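Local atomic coordinates of PspGI restriction endonuclease (Pyrococcus sp. GI-H, PDB entry 3BM3), a protein that binds DNA, flipping bases out of the double helix, and probably cuts it at a specific sequence as a type II restriction endonuclease. Residues L37-E42 and E48-S53; A103-F108 and Y119-V124; M204-I209 and D237-K242; R211-D216 and F250-Q255. The protein carries 2 engineered substitutions. All coordinates share one frame; numbering follows the deposited sequence. Where two conformers were deposited one is given.

Interaction 1 (L37-E42 and E48-S53); sequences LDRLFE and EVITPS
Phe41 and Glu42 pair with Ile50 across the neck of the loop that joins helix 33-38 to helix 52-80, bonded as in a G1 beta bulge, which commonly accompanies a type II turn such as that from Arg39 to Glu42. Two backbone bonds close the neck: Phe41 N to Ile50 O, 2.6 Å, and Ile50 N to Glu42 O, 2.8 Å and almost straight at 178°. Phe41 takes the positive phi of 73° that such a bulge needs, a place more often held by glycine. With CG anti to the carbonyl carbon (chi1 -59°) its ring is brought back to Pro52, which it crosses at about a right angle, Phe41 CE1 lying 3.4 Å from Pro52 CD. Leu40 CD1 joins them, lying 3.8 Å from the same Pro52 CD. Ile50 points into the turn, where its branched, wholly apolar chain reaches the aliphatic root of Arg39, Ile50 CD1 to Arg39 CB 3.4 Å. In the conformer described, and so with some doubt, Arg39 NH1 holds Glu42 OE1 by a salt bridge of 2.9 Å. Thr51 caps the next helix through OG1 and Arg54 N, and Phe115 of helix 85-115 packs on Leu40 and Phe41. The division of labour is clear: main-chain polar groups satisfy each other at the neck, and apolar side chains fill in around them.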
loop_
_atom_site.group_PDB
_atom_site.type_symbol
_atom_site.label_atom_id
_atom_site.label_comp_id
_atom_site.label_asym_id
_atom_site.label_seq_id
_atom_site.Cartn_x
_atom_site.Cartn_y
_atom_site.Cartn_z
ATOM N N LEU C 37 13.279 28.223 9.308
ATOM C CA LEU C 37 13.560 28.180 7.874
ATOM C C LEU C 37 14.534 29.286 7.466
ATOM O O LEU C 37 15.386 29.071 6.612
ATOM C CB LEU C 37 12.280 28.301 7.074
ATOM C CG LEU C 37 11.319 27.127 7.178
ATOM C CD1 LEU C 37 9.928 27.533 6.696
ATOM C CD2 LEU C 37 11.878 25.940 6.356
ATOM N N ASP C 38 14.425 30.452 8.093
ATOM C CA ASP C 38 15.384 31.553 7.880
ATOM C C ASP C 38 16.821 31.164 8.232
ATOM O O ASP C 38 17.774 31.793 7.761
ATOM C CB ASP C 38 15.050 32.757 8.753
ATOM C CG ASP C 38 13.777 33.444 8.361
ATOM O OD1 ASP C 38 13.291 33.240 7.229
ATOM O OD2 ASP C 38 13.250 34.175 9.219
ATOM N N ARG C 39 16.954 30.151 9.083
ATOM C CA ARG C 39 18.237 29.700 9.597
ATOM C C ARG C 39 18.638 28.339 9.010
ATOM O O ARG C 39 19.482 27.644 9.563
ATOM C CB ARG C 39 18.148 29.616 11.116
ATOM C CG ARG C 39 17.914 30.980 11.787
ATOM C CD ARG C 39 18.455 31.019 13.210
ATOM N NE ARG C 39 19.815 30.481 13.287
ATOM C CZ ARG C 39 20.904 31.084 12.809
ATOM N NH1 ARG C 39 20.829 32.276 12.221
ATOM N NH2 ARG C 39 22.086 30.498 12.933
ATOM N N LEU C 40 18.042 27.978 7.881
ATOM C CA LEU C 40 18.267 26.662 7.261
ATOM C C LEU C 40 19.766 26.466 6.971
ATOM O O LEU C 40 20.423 27.373 6.436
ATOM C CB LEU C 40 17.469 26.554 5.962
ATOM C CG LEU C 40 16.679 25.286 5.605
ATOM C CD1 LEU C 40 16.500 24.263 6.693
ATOM C CD2 LEU C 40 15.354 25.700 4.970
ATOM N N PHE C 41 20.271 25.302 7.383
ATOM C CA PHE C 41 21.657 24.848 7.177
ATOM C C PHE C 41 22.671 25.576 8.051
ATOM O O PHE C 41 23.890 25.412 7.886
ATOM C CB PHE C 41 22.037 24.895 5.703
ATOM C CG PHE C 41 21.172 24.065 4.859
ATOM C CD1 PHE C 41 21.095 22.696 5.086
ATOM C CD2 PHE C 41 20.418 24.628 3.848
ATOM C CE1 PHE C 41 20.309 21.907 4.299
ATOM C CE2 PHE C 41 19.615 23.836 3.063
ATOM C CZ PHE C 41 19.545 22.483 3.286
ATOM N N GLU C 42 22.151 26.344 9.002
ATOM C CA GLU C 42 22.962 27.013 9.991
ATOM C C GLU C 42 22.771 26.260 11.308
ATOM O O GLU C 42 21.815 25.507 11.472
ATOM C CB GLU C 42 22.552 28.491 10.067
ATOM C CG GLU C 42 22.719 29.200 8.704
ATOM C CD GLU C 42 22.090 30.581 8.620
ATOM O OE1 GLU C 42 21.823 31.207 9.677
ATOM O OE2 GLU C 42 21.873 31.050 7.473
ATOM N N GLU C 48 23.012 21.818 16.914
ATOM C CA GLU C 48 22.665 20.980 15.756
ATOM C C GLU C 48 22.314 21.864 14.574
ATOM O O GLU C 48 21.593 22.850 14.732
ATOM C CB GLU C 48 21.451 20.085 16.025
ATOM C CG GLU C 48 21.455 19.306 17.325
ATOM C CD GLU C 48 20.123 18.618 17.593
ATOM O OE1 GLU C 48 19.168 18.757 16.778
ATOM O OE2 GLU C 48 20.024 17.930 18.629
ATOM N N VAL C 49 22.796 21.482 13.391
ATOM C CA VAL C 49 22.445 22.148 12.143
ATOM C C VAL C 49 20.949 22.039 11.900
ATOM O O VAL C 49 20.359 20.980 12.079
ATOM C CB VAL C 49 23.176 21.520 10.928
ATOM C CG1 VAL C 49 22.734 22.155 9.647
ATOM C CG2 VAL C 49 24.687 21.658 11.090
ATOM N N ILE C 50 20.352 23.155 11.506
ATOM C CA ILE C 50 18.945 23.208 11.123
ATOM C C ILE C 50 18.817 22.673 9.718
ATOM O O ILE C 50 19.203 23.314 8.753
ATOM C CB ILE C 50 18.392 24.648 11.185
ATOM C CG1 ILE C 50 18.502 25.159 12.616
ATOM C CG2 ILE C 50 16.921 24.683 10.709
ATOM C CD1 ILE C 50 18.416 26.648 12.717
ATOM N N THR C 51 18.316 21.461 9.614
ATOM C CA THR C 51 18.170 20.840 8.308
ATOM C C THR C 51 16.694 20.727 7.948
ATOM O O THR C 51 15.835 20.729 8.836
ATOM C CB THR C 51 18.733 19.452 8.321
ATOM O OG1 THR C 51 18.002 18.633 9.251
ATOM C CG2 THR C 51 20.229 19.483 8.672
ATOM N N PRO C 52 16.397 20.593 6.638
ATOM C CA PRO C 52 15.030 20.317 6.247
ATOM C C PRO C 52 14.435 19.123 6.975
ATOM O O PRO C 52 13.271 19.172 7.383
ATOM C CB PRO C 52 15.164 20.075 4.745
ATOM C CG PRO C 52 16.299 20.968 4.331
ATOM C CD PRO C 52 17.268 20.785 5.458
ATOM N N SER C 53 15.205 18.045 7.127
ATOM C CA SER C 53 14.656 16.833 7.735
ATOM C C SER C 53 14.302 17.138 9.201
ATOM O O SER C 53 13.254 16.732 9.677
ATOM C CB SER C 53 15.624 15.666 7.621
ATOM O OG SER C 53 15.031 14.423 7.986
#

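Interaction 2 (A103-F108 and Y119-V124); sequences AFEIIF and YEHDRV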
loop_
_atom_site.group_PDB
_atom_site.type_symbol
_atom_site.label_atom_id
_atom_site.label_comp_id
_atom_site.label_asym_id
_atom_site.label_seq_id
_atom_site.Cartn_x
_atom_site.Cartn_y
_atom_site.Cartn_z
ATOM N N ALA C 103 -0.034 15.609 6.196
ATOM C CA ALA C 103 0.824 16.507 6.969
ATOM C C ALA C 103 2.237 16.528 6.386
ATOM O O ALA C 103 2.833 17.604 6.179
ATOM C CB ALA C 103 0.846 16.097 8.437
ATOM N N PHE C 104 2.750 15.352 6.041
ATOM C CA PHE C 104 4.095 15.269 5.512
ATOM C C PHE C 104 4.199 15.982 4.152
ATOM O O PHE C 104 5.107 16.764 3.913
ATOM C CB PHE C 104 4.555 13.827 5.440
ATOM C CG PHE C 104 5.937 13.670 4.942
ATOM C CD1 PHE C 104 6.971 14.391 5.519
ATOM C CD2 PHE C 104 6.214 12.825 3.897
ATOM C CE1 PHE C 104 8.284 14.227 5.051
ATOM C CE2 PHE C 104 7.536 12.670 3.438
ATOM C CZ PHE C 104 8.550 13.393 4.025
ATOM N N GLU C 105 3.169 15.818 3.333
ATOM C CA GLU C 105 3.123 16.433 2.033
ATOM C C GLU C 105 3.042 17.938 2.179
ATOM O O GLU C 105 3.738 18.678 1.490
ATOM C CB GLU C 105 1.969 15.851 1.226
ATOM C CG GLU C 105 2.274 14.358 0.969
ATOM C CD GLU C 105 1.254 13.536 0.182
ATOM O OE1 GLU C 105 0.706 14.043 -0.824
ATOM O OE2 GLU C 105 1.099 12.329 0.532
ATOM N N ILE C 106 2.244 18.416 3.133
ATOM C CA ILE C 106 2.198 19.862 3.371
ATOM C C ILE C 106 3.532 20.444 3.826
ATOM O O ILE C 106 3.985 21.471 3.325
ATOM C CB ILE C 106 1.112 20.232 4.368
ATOM C CG1 ILE C 106 -0.253 19.898 3.751
ATOM C CG2 ILE C 106 1.248 21.709 4.750
ATOM C CD1 ILE C 106 -1.428 19.922 4.717
ATOM N N ILE C 107 4.145 19.764 4.780
ATOM C CA ILE C 107 5.447 20.141 5.274
ATOM C C ILE C 107 6.445 20.216 4.124
ATOM O O ILE C 107 7.184 21.185 3.998
ATOM C CB ILE C 107 5.857 19.141 6.350
ATOM C CG1 ILE C 107 4.942 19.365 7.573
ATOM C CG2 ILE C 107 7.316 19.317 6.694
ATOM C CD1 ILE C 107 5.118 18.279 8.653
ATOM N N PHE C 108 6.417 19.218 3.247
ATOM C CA PHE C 108 7.280 19.192 2.090
ATOM C C PHE C 108 7.072 20.460 1.257
ATOM O O PHE C 108 8.060 21.085 0.836
ATOM C CB PHE C 108 7.028 17.932 1.266
ATOM C CG PHE C 108 8.107 17.643 0.271
ATOM C CD1 PHE C 108 9.267 17.004 0.673
ATOM C CD2 PHE C 108 7.968 18.004 -1.075
ATOM C CE1 PHE C 108 10.273 16.741 -0.249
ATOM C CE2 PHE C 108 8.970 17.720 -1.985
ATOM C CZ PHE C 108 10.104 17.084 -1.555
ATOM N N TYR C 119 6.306 23.991 -7.969
ATOM C CA TYR C 119 5.793 22.645 -7.980
ATOM C C TYR C 119 4.308 22.693 -8.268
ATOM O O TYR C 119 3.661 23.732 -8.174
ATOM C CB TYR C 119 6.026 21.942 -6.637
ATOM C CG TYR C 119 5.192 22.557 -5.550
ATOM C CD1 TYR C 119 3.906 22.102 -5.305
ATOM C CD2 TYR C 119 5.663 23.648 -4.824
ATOM C CE1 TYR C 119 3.104 22.702 -4.342
ATOM C CE2 TYR C 119 4.870 24.251 -3.856
ATOM C CZ TYR C 119 3.590 23.773 -3.639
ATOM O OH TYR C 119 2.795 24.370 -2.687
ATOM N N GLU C 120 3.790 21.533 -8.611
ATOM C CA GLU C 120 2.382 21.290 -8.580
ATOM C C GLU C 120 2.132 20.006 -7.828
ATOM O O GLU C 120 2.879 19.043 -7.930
ATOM C CB GLU C 120 1.787 21.236 -9.977
ATOM C CG GLU C 120 1.765 22.600 -10.600
ATOM C CD GLU C 120 1.248 22.608 -11.999
ATOM O OE1 GLU C 120 1.248 21.566 -12.677
ATOM O OE2 GLU C 120 0.858 23.696 -12.413
ATOM N N HIS C 121 1.026 20.009 -7.094
ATOM C CA HIS C 121 0.571 18.868 -6.340
ATOM C C HIS C 121 -0.843 18.595 -6.828
ATOM O O HIS C 121 -1.498 19.474 -7.369
ATOM C CB HIS C 121 0.578 19.228 -4.852
ATOM C CG HIS C 121 0.035 18.162 -3.961
ATOM N ND1 HIS C 121 -1.202 18.262 -3.361
ATOM C CD2 HIS C 121 0.562 16.986 -3.545
ATOM C CE1 HIS C 121 -1.419 17.182 -2.630
ATOM N NE2 HIS C 121 -0.362 16.397 -2.717
ATOM N N ASP C 122 -1.301 17.374 -6.662
ATOM C CA ASP C 122 -2.642 17.004 -7.084
ATOM C C ASP C 122 -2.825 16.988 -8.591
ATOM O O ASP C 122 -3.962 17.074 -9.081
ATOM C CB ASP C 122 -3.685 17.949 -6.436
ATOM C CG ASP C 122 -4.844 17.207 -5.803
ATOM O OD1 ASP C 122 -4.731 15.972 -5.588
ATOM O OD2 ASP C 122 -5.866 17.875 -5.507
ATOM N N ARG C 123 -1.736 16.871 -9.356
ATOM C CA ARG C 123 -1.904 16.817 -10.795
ATOM C C ARG C 123 -1.890 15.364 -11.240
ATOM O O ARG C 123 -1.098 14.576 -10.761
ATOM C CB ARG C 123 -0.838 17.664 -11.493
ATOM C CG ARG C 123 -0.898 19.127 -11.076
ATOM C CD ARG C 123 -2.317 19.708 -11.146
ATOM N NE ARG C 123 -2.266 21.175 -11.212
ATOM C CZ ARG C 123 -2.106 21.997 -10.177
ATOM N NH1 ARG C 123 -2.003 21.537 -8.946
ATOM N NH2 ARG C 123 -2.055 23.306 -10.383
ATOM N N VAL C 124 -2.822 15.026 -12.114
ATOM C CA VAL C 124 -2.920 13.715 -12.685
ATOM C C VAL C 124 -2.250 13.732 -14.043
ATOM O O VAL C 124 -2.546 14.593 -14.911
ATOM C CB VAL C 124 -4.379 13.299 -12.792
ATOM C CG1 VAL C 124 -4.498 11.888 -13.364
ATOM C CG2 VAL C 124 -5.017 13.401 -11.404
#
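Glu105 and His121 cross at about a right angle, carboxylate and imidazole planes 72° apart, and meet through one hydrogen bond. His121 NE2 gives its hydrogen to Glu105 OE1 at 3.2 Å, with 155° at the hydrogen. The acceptor sits at the ring edge, tilted slightly from its plane, and is met nearly along its C-O axis. A glutamate has the length to reach out from the helix, here on an extended chain; the shorter histidine, its CG anti to the backbone N (chi1 176°), swings a ring N-H across. Arg123 steadies the loop behind, its NH1 bonding to His121 O at 2.6 Å. Replacing His121 by an alanine would probably leave Glu105 OE1 without this donor and its carboxylate freer to turn. Glu105 also packs on a sugar of the bound DNA, which makes His121 a second-shell partner. Phe139 meets the His121 ring, and Glu120 pairs by backbone with Ile140, so this loop after helix 85-115 runs alongside strand 139-141 at the margin of the mixed sheet.

Interaction 3 (M204-I209 and D237-K242); sequences MLDNGI and DKYIQK
Asp206 brings its carboxylate to the edge of the Tyr239 ring, the carboxylate and ring planes 73° apart. The phenol OH of Tyr239 gives its hydrogen to the syn lone pair of Asp206 OD2 at 2.6 Å, and so also comes within 3.0 Å of Asp206 OD1. For Tyr239, chi1 of -64° sets CG anti to the carbonyl carbon and carries the ring out from its helix to the neighbouring one. There a tyrosine gives both reach and a polar end. Lys238 CG lies 4.0 Å above the centre of the Tyr239 ring, a methylene covering one face. Beside the polar pair, Leu205 spreads its two methyls: CD1 lies in plane at the edge of the Tyr239 ring, 4.0 Å from CD1 of that ring, and also near Lys242 CB, while CD2 rests 3.6 Å from Lys242 CB. The rest of Lys242 then leads away and bends at its last torsion, so that NZ bonds to Lys238 O at 2.8 Å. Asp206 OD2 also bonds to Tyr128 OH of the second subunit, which ties this corner to the dimer interface. The arrangement joins the ends of two successive beta-alpha-beta crossovers, one leading into strand 211-214 and the next into strand 243-245.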
loop_
_atom_site.group_PDB
_atom_site.type_symbol
_atom_site.label_atom_id
_atom_site.label_comp_id
_atom_site.label_asym_id
_atom_site.label_seq_id
_atom_site.Cartn_x
_atom_site.Cartn_y
_atom_site.Cartn_z
HETATM N N MSE C 204 14.134 -0.490 -5.923
HETATM C CA MSE C 204 13.622 0.722 -6.549
HETATM C C MSE C 204 14.604 1.241 -7.590
HETATM O O MSE C 204 14.248 1.455 -8.748
HETATM C CB MSE C 204 13.364 1.801 -5.512
HETATM C CG MSE C 204 12.262 1.428 -4.587
HETATM SE SE MSE C 204 11.646 2.946 -3.554
HETATM C CE MSE C 204 9.917 3.102 -4.437
ATOM N N LEU C 205 15.847 1.414 -7.169
ATOM C CA LEU C 205 16.840 2.001 -8.052
ATOM C C LEU C 205 17.106 1.155 -9.316
ATOM O O LEU C 205 17.550 1.682 -10.361
ATOM C CB LEU C 205 18.123 2.285 -7.294
ATOM C CG LEU C 205 17.967 3.339 -6.228
ATOM C CD1 LEU C 205 19.219 3.333 -5.404
ATOM C CD2 LEU C 205 17.736 4.721 -6.883
ATOM N N ASP C 206 16.872 -0.146 -9.222
ATOM C CA ASP C 206 17.039 -1.045 -10.337
ATOM C C ASP C 206 15.803 -1.147 -11.186
ATOM O O ASP C 206 15.822 -1.781 -12.248
ATOM C CB ASP C 206 17.452 -2.418 -9.823
ATOM C CG ASP C 206 18.924 -2.494 -9.501
ATOM O OD1 ASP C 206 19.719 -1.684 -10.050
ATOM O OD2 ASP C 206 19.289 -3.388 -8.719
ATOM N N ASN C 207 14.729 -0.502 -10.726
ATOM C CA ASN C 207 13.402 -0.681 -11.313
ATOM C C ASN C 207 12.609 0.605 -11.469
ATOM O O ASN C 207 11.402 0.644 -11.219
ATOM C CB ASN C 207 12.638 -1.744 -10.543
ATOM C CG ASN C 207 13.223 -3.100 -10.748
ATOM O OD1 ASN C 207 13.004 -3.710 -11.782
ATOM N ND2 ASN C 207 14.006 -3.556 -9.799
ATOM N N GLY C 208 13.285 1.639 -11.962
ATOM C CA GLY C 208 12.611 2.813 -12.457
ATOM C C GLY C 208 12.572 4.031 -11.577
ATOM O O GLY C 208 12.030 5.070 -11.978
ATOM N N ILE C 209 13.173 3.922 -10.409
ATOM C CA ILE C 209 13.276 5.052 -9.510
ATOM C C ILE C 209 14.697 5.560 -9.642
ATOM O O ILE C 209 15.655 4.804 -9.468
ATOM C CB ILE C 209 12.921 4.680 -8.072
ATOM C CG1 ILE C 209 11.419 4.403 -7.962
ATOM C CG2 ILE C 209 13.252 5.816 -7.137
ATOM C CD1 ILE C 209 11.011 3.118 -8.437
ATOM N N ASP C 237 28.575 1.382 -5.067
ATOM C CA ASP C 237 28.687 2.777 -5.498
ATOM C C ASP C 237 27.537 3.212 -6.390
ATOM O O ASP C 237 27.028 4.333 -6.251
ATOM C CB ASP C 237 30.018 3.028 -6.204
ATOM C CG ASP C 237 31.135 3.336 -5.230
ATOM O OD1 ASP C 237 30.938 4.251 -4.408
ATOM O OD2 ASP C 237 32.206 2.683 -5.290
ATOM N N LYS C 238 27.135 2.315 -7.280
ATOM C CA LYS C 238 26.026 2.545 -8.187
ATOM C C LYS C 238 24.766 2.965 -7.423
ATOM O O LYS C 238 24.014 3.843 -7.860
ATOM C CB LYS C 238 25.809 1.270 -9.030
ATOM C CG LYS C 238 24.393 1.021 -9.552
ATOM C CD LYS C 238 24.378 -0.124 -10.571
ATOM C CE LYS C 238 24.880 -1.438 -9.981
ATOM N NZ LYS C 238 24.586 -2.667 -10.799
ATOM N N TYR C 239 24.552 2.355 -6.268
ATOM C CA TYR C 239 23.366 2.600 -5.486
ATOM C C TYR C 239 23.523 3.749 -4.519
ATOM O O TYR C 239 22.623 4.585 -4.377
ATOM C CB TYR C 239 23.021 1.344 -4.710
ATOM C CG TYR C 239 22.682 0.230 -5.635
ATOM C CD1 TYR C 239 21.437 0.181 -6.272
ATOM C CD2 TYR C 239 23.599 -0.775 -5.907
ATOM C CE1 TYR C 239 21.135 -0.801 -7.136
ATOM C CE2 TYR C 239 23.280 -1.803 -6.762
ATOM C CZ TYR C 239 22.043 -1.805 -7.379
ATOM O OH TYR C 239 21.733 -2.845 -8.219
ATOM N N ILE C 240 24.669 3.763 -3.846
ATOM C CA ILE C 240 24.939 4.757 -2.816
ATOM C C ILE C 240 24.797 6.169 -3.381
ATOM O O ILE C 240 24.268 7.063 -2.698
ATOM C CB ILE C 240 26.295 4.516 -2.133
ATOM C CG1 ILE C 240 26.228 3.235 -1.279
ATOM C CG2 ILE C 240 26.647 5.667 -1.213
ATOM C CD1 ILE C 240 27.594 2.896 -0.587
ATOM N N GLN C 241 25.199 6.363 -4.628
ATOM C CA GLN C 241 25.112 7.675 -5.259
ATOM C C GLN C 241 23.687 8.173 -5.467
ATOM O O GLN C 241 23.468 9.371 -5.522
ATOM C CB GLN C 241 25.836 7.683 -6.589
ATOM C CG GLN C 241 27.348 7.513 -6.436
ATOM C CD GLN C 241 28.046 7.010 -7.708
ATOM O OE1 GLN C 241 29.259 6.750 -7.699
ATOM N NE2 GLN C 241 27.272 6.838 -8.800
ATOM N N LYS C 242 22.760 7.231 -5.592
ATOM C CA LYS C 242 21.365 7.509 -5.870
ATOM C C LYS C 242 20.516 7.491 -4.600
ATOM O O LYS C 242 19.321 7.713 -4.678
ATOM C CB LYS C 242 20.839 6.483 -6.867
ATOM C CG LYS C 242 21.503 6.628 -8.259
ATOM C CD LYS C 242 21.313 5.397 -9.181
ATOM C CE LYS C 242 22.223 5.494 -10.442
ATOM N NZ LYS C 242 23.705 5.196 -10.252
#

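Interaction 4 (R211-D216 and F250-Q255); sequences RVYVID and FDDIIQ
Arg211 directs its side chain at Asp252 of helix 249-259. In one of its two conformers, the one described, the chain bends at chi3 (73°), which brings two different N-H groups into use. Arg211 NE bonds to Tyr213 OH at 2.9 Å, almost exactly in the guanidinium plane, and Arg211 NH2 makes a salt bridge to Asp252 OD2 at 3.2 Å, coming from above the carboxylate plane. Tyr213, two residues on in the strand, shares the face of Arg211. Its OH gives its hydrogen to the anti lone pair of Asp252 OD2 at 2.6 Å, with ring and carboxylate planes 58° apart. Tyrosine suits the place because its long flat side chain spans from strand to helix and ends in a group that can donate and accept at once. A phenylalanine in its place would probably leave Arg211 NE without its acceptor and Asp252 OD2 with one donor fewer. Asp252 OD1 is taken up by a salt bridge to Arg244 of the adjacent strand 243-245, and Trp188 packs beside the group. In the conformer described, one carboxylate thus gathers two arginines and a phenol. Its negative charge probably helps to hold Arg211 and Arg244 close together, and the phenol OH, receiving from NE and giving to OD2, closes a small polar ring that probably helps to hold the helix against the sheet.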
loop_
_atom_site.group_PDB
_atom_site.type_symbol
_atom_site.label_atom_id
_atom_site.label_comp_id
_atom_site.label_asym_id
_atom_site.label_seq_id
_atom_site.Cartn_x
_atom_site.Cartn_y
_atom_site.Cartn_z
ATOM N N ARG C 211 16.219 8.177 -7.940
ATOM C CA ARG C 211 16.811 8.658 -6.694
ATOM C C ARG C 211 15.890 8.279 -5.543
ATOM O O ARG C 211 14.663 8.392 -5.660
ATOM C CB ARG C 211 17.033 10.174 -6.717
ATOM C CG ARG C 211 17.873 10.648 -7.892
ATOM C CD ARG C 211 18.139 12.133 -7.844
ATOM N NE ARG C 211 19.097 12.566 -6.833
ATOM C CZ ARG C 211 20.423 12.474 -6.923
ATOM N NH1 ARG C 211 21.004 11.879 -7.955
ATOM N NH2 ARG C 211 21.176 12.944 -5.936
ATOM N N VAL C 212 16.490 7.845 -4.441
ATOM C CA VAL C 212 15.744 7.445 -3.262
ATOM C C VAL C 212 16.175 8.357 -2.157
ATOM O O VAL C 212 17.369 8.421 -1.874
ATOM C CB VAL C 212 16.025 5.992 -2.930
ATOM C CG1 VAL C 212 15.601 5.682 -1.500
ATOM C CG2 VAL C 212 15.279 5.090 -3.967
ATOM N N TYR C 213 15.219 9.019 -1.516
ATOM C CA TYR C 213 15.488 9.902 -0.387
ATOM C C TYR C 213 14.959 9.312 0.895
ATOM O O TYR C 213 13.842 8.821 0.935
ATOM C CB TYR C 213 14.867 11.272 -0.584
ATOM C CG TYR C 213 15.558 11.994 -1.716
ATOM C CD1 TYR C 213 16.606 12.861 -1.465
ATOM C CD2 TYR C 213 15.182 11.757 -3.033
ATOM C CE1 TYR C 213 17.255 13.488 -2.493
ATOM C CE2 TYR C 213 15.803 12.362 -4.070
ATOM C CZ TYR C 213 16.870 13.238 -3.802
ATOM O OH TYR C 213 17.500 13.857 -4.854
ATOM N N VAL C 214 15.769 9.357 1.927
ATOM C CA VAL C 214 15.473 8.669 3.166
ATOM C C VAL C 214 15.546 9.702 4.293
ATOM O O VAL C 214 16.317 10.638 4.245
ATOM C CB VAL C 214 16.438 7.472 3.409
ATOM C CG1 VAL C 214 16.495 6.514 2.203
ATOM C CG2 VAL C 214 17.819 7.920 3.745
ATOM N N ILE C 215 14.689 9.570 5.297
ATOM C CA ILE C 215 14.718 10.465 6.417
ATOM C C ILE C 215 16.171 10.493 6.918
ATOM O O ILE C 215 16.826 9.474 6.971
ATOM C CB ILE C 215 13.744 10.012 7.517
ATOM C CG1 ILE C 215 13.634 11.063 8.613
ATOM C CG2 ILE C 215 14.063 8.596 8.033
ATOM C CD1 ILE C 215 12.426 10.868 9.523
ATOM N N ASP C 216 16.663 11.668 7.286
ATOM C CA ASP C 216 18.094 11.828 7.517
ATOM C C ASP C 216 18.638 10.828 8.500
ATOM O O ASP C 216 19.734 10.307 8.290
ATOM C CB ASP C 216 18.442 13.243 7.954
ATOM C CG ASP C 216 18.295 14.268 6.847
ATOM O OD1 ASP C 216 17.686 13.992 5.806
ATOM O OD2 ASP C 216 18.797 15.395 7.064
ATOM N N PHE C 250 16.190 19.236 -1.665
ATOM C CA PHE C 250 15.890 20.604 -2.045
ATOM C C PHE C 250 16.963 21.194 -2.932
ATOM O O PHE C 250 16.667 21.700 -4.027
ATOM C CB PHE C 250 15.596 21.403 -0.790
ATOM C CG PHE C 250 14.465 20.794 -0.033
ATOM C CD1 PHE C 250 13.184 20.912 -0.509
ATOM C CD2 PHE C 250 14.695 19.949 1.043
ATOM C CE1 PHE C 250 12.153 20.289 0.128
ATOM C CE2 PHE C 250 13.669 19.320 1.679
ATOM C CZ PHE C 250 12.393 19.483 1.223
ATOM N N ASP C 251 18.208 21.042 -2.523
ATOM C CA ASP C 251 19.304 21.479 -3.364
ATOM C C ASP C 251 19.394 20.604 -4.615
ATOM O O ASP C 251 19.708 21.081 -5.688
ATOM C CB ASP C 251 20.606 21.452 -2.579
ATOM C CG ASP C 251 21.760 21.985 -3.387
ATOM O OD1 ASP C 251 21.606 23.118 -3.856
ATOM O OD2 ASP C 251 22.752 21.240 -3.592
ATOM N N ASP C 252 19.084 19.309 -4.492
ATOM C CA ASP C 252 19.098 18.417 -5.658
ATOM C C ASP C 252 18.110 18.911 -6.707
ATOM O O ASP C 252 18.382 18.886 -7.908
ATOM C CB ASP C 252 18.744 17.001 -5.247
ATOM C CG ASP C 252 19.857 16.278 -4.511
ATOM O OD1 ASP C 252 20.960 16.837 -4.342
ATOM O OD2 ASP C 252 19.619 15.104 -4.127
ATOM N N ILE C 253 16.950 19.360 -6.256
ATOM C CA ILE C 253 15.952 19.879 -7.174
ATOM C C ILE C 253 16.486 21.162 -7.817
ATOM O O ILE C 253 16.414 21.354 -9.028
ATOM C CB ILE C 253 14.642 20.197 -6.462
ATOM C CG1 ILE C 253 13.947 18.909 -6.031
ATOM C CG2 ILE C 253 13.715 20.982 -7.379
ATOM C CD1 ILE C 253 12.879 19.160 -4.939
ATOM N N ILE C 254 17.025 22.033 -6.976
ATOM C CA ILE C 254 17.619 23.304 -7.459
ATOM C C ILE C 254 18.666 23.003 -8.536
ATOM O O ILE C 254 18.685 23.634 -9.598
ATOM C CB ILE C 254 18.247 24.102 -6.303
ATOM C CG1 ILE C 254 17.128 24.758 -5.465
ATOM C CG2 ILE C 254 19.180 25.188 -6.856
ATOM C CD1 ILE C 254 17.549 25.209 -4.093
ATOM N N GLN C 255 19.545 22.049 -8.274
ATOM C CA GLN C 255 20.619 21.738 -9.225
ATOM C C GLN C 255 20.083 21.098 -10.497
ATOM O O GLN C 255 20.563 21.352 -11.606
ATOM C CB GLN C 255 21.647 20.817 -8.596
ATOM C CG GLN C 255 22.326 21.398 -7.354
ATOM C CD GLN C 255 23.071 22.679 -7.639
ATOM O OE1 GLN C 255 23.666 22.825 -8.696
ATOM N NE2 GLN C 255 23.068 23.600 -6.685
#

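How the interactions relate
Interactions 1 and 2 come first along the chain, one after the other, and interactions 3 and 4 follow with their segments alternating. Helix 52-80 and helix 85-115 link the first two, whose centres are about 21 Å apart. Interactions 3 and 4 are closer, about 13 Å between centres, and share the sheet: Lys242 O is 2.8 Å from Val212 N, a probable hydrogen bond from strand 211-214 to the residue just before strand 243-245. Interaction 4 touches the other three, and lies about 15 Å from both 1 and 2 by centres. Phe250 packs against both Pro52 and Phe108, so helix 249-259 joins the helical part to the sheet. Interaction 2 comes nearest the bound DNA, and interaction 3 reaches the second subunit.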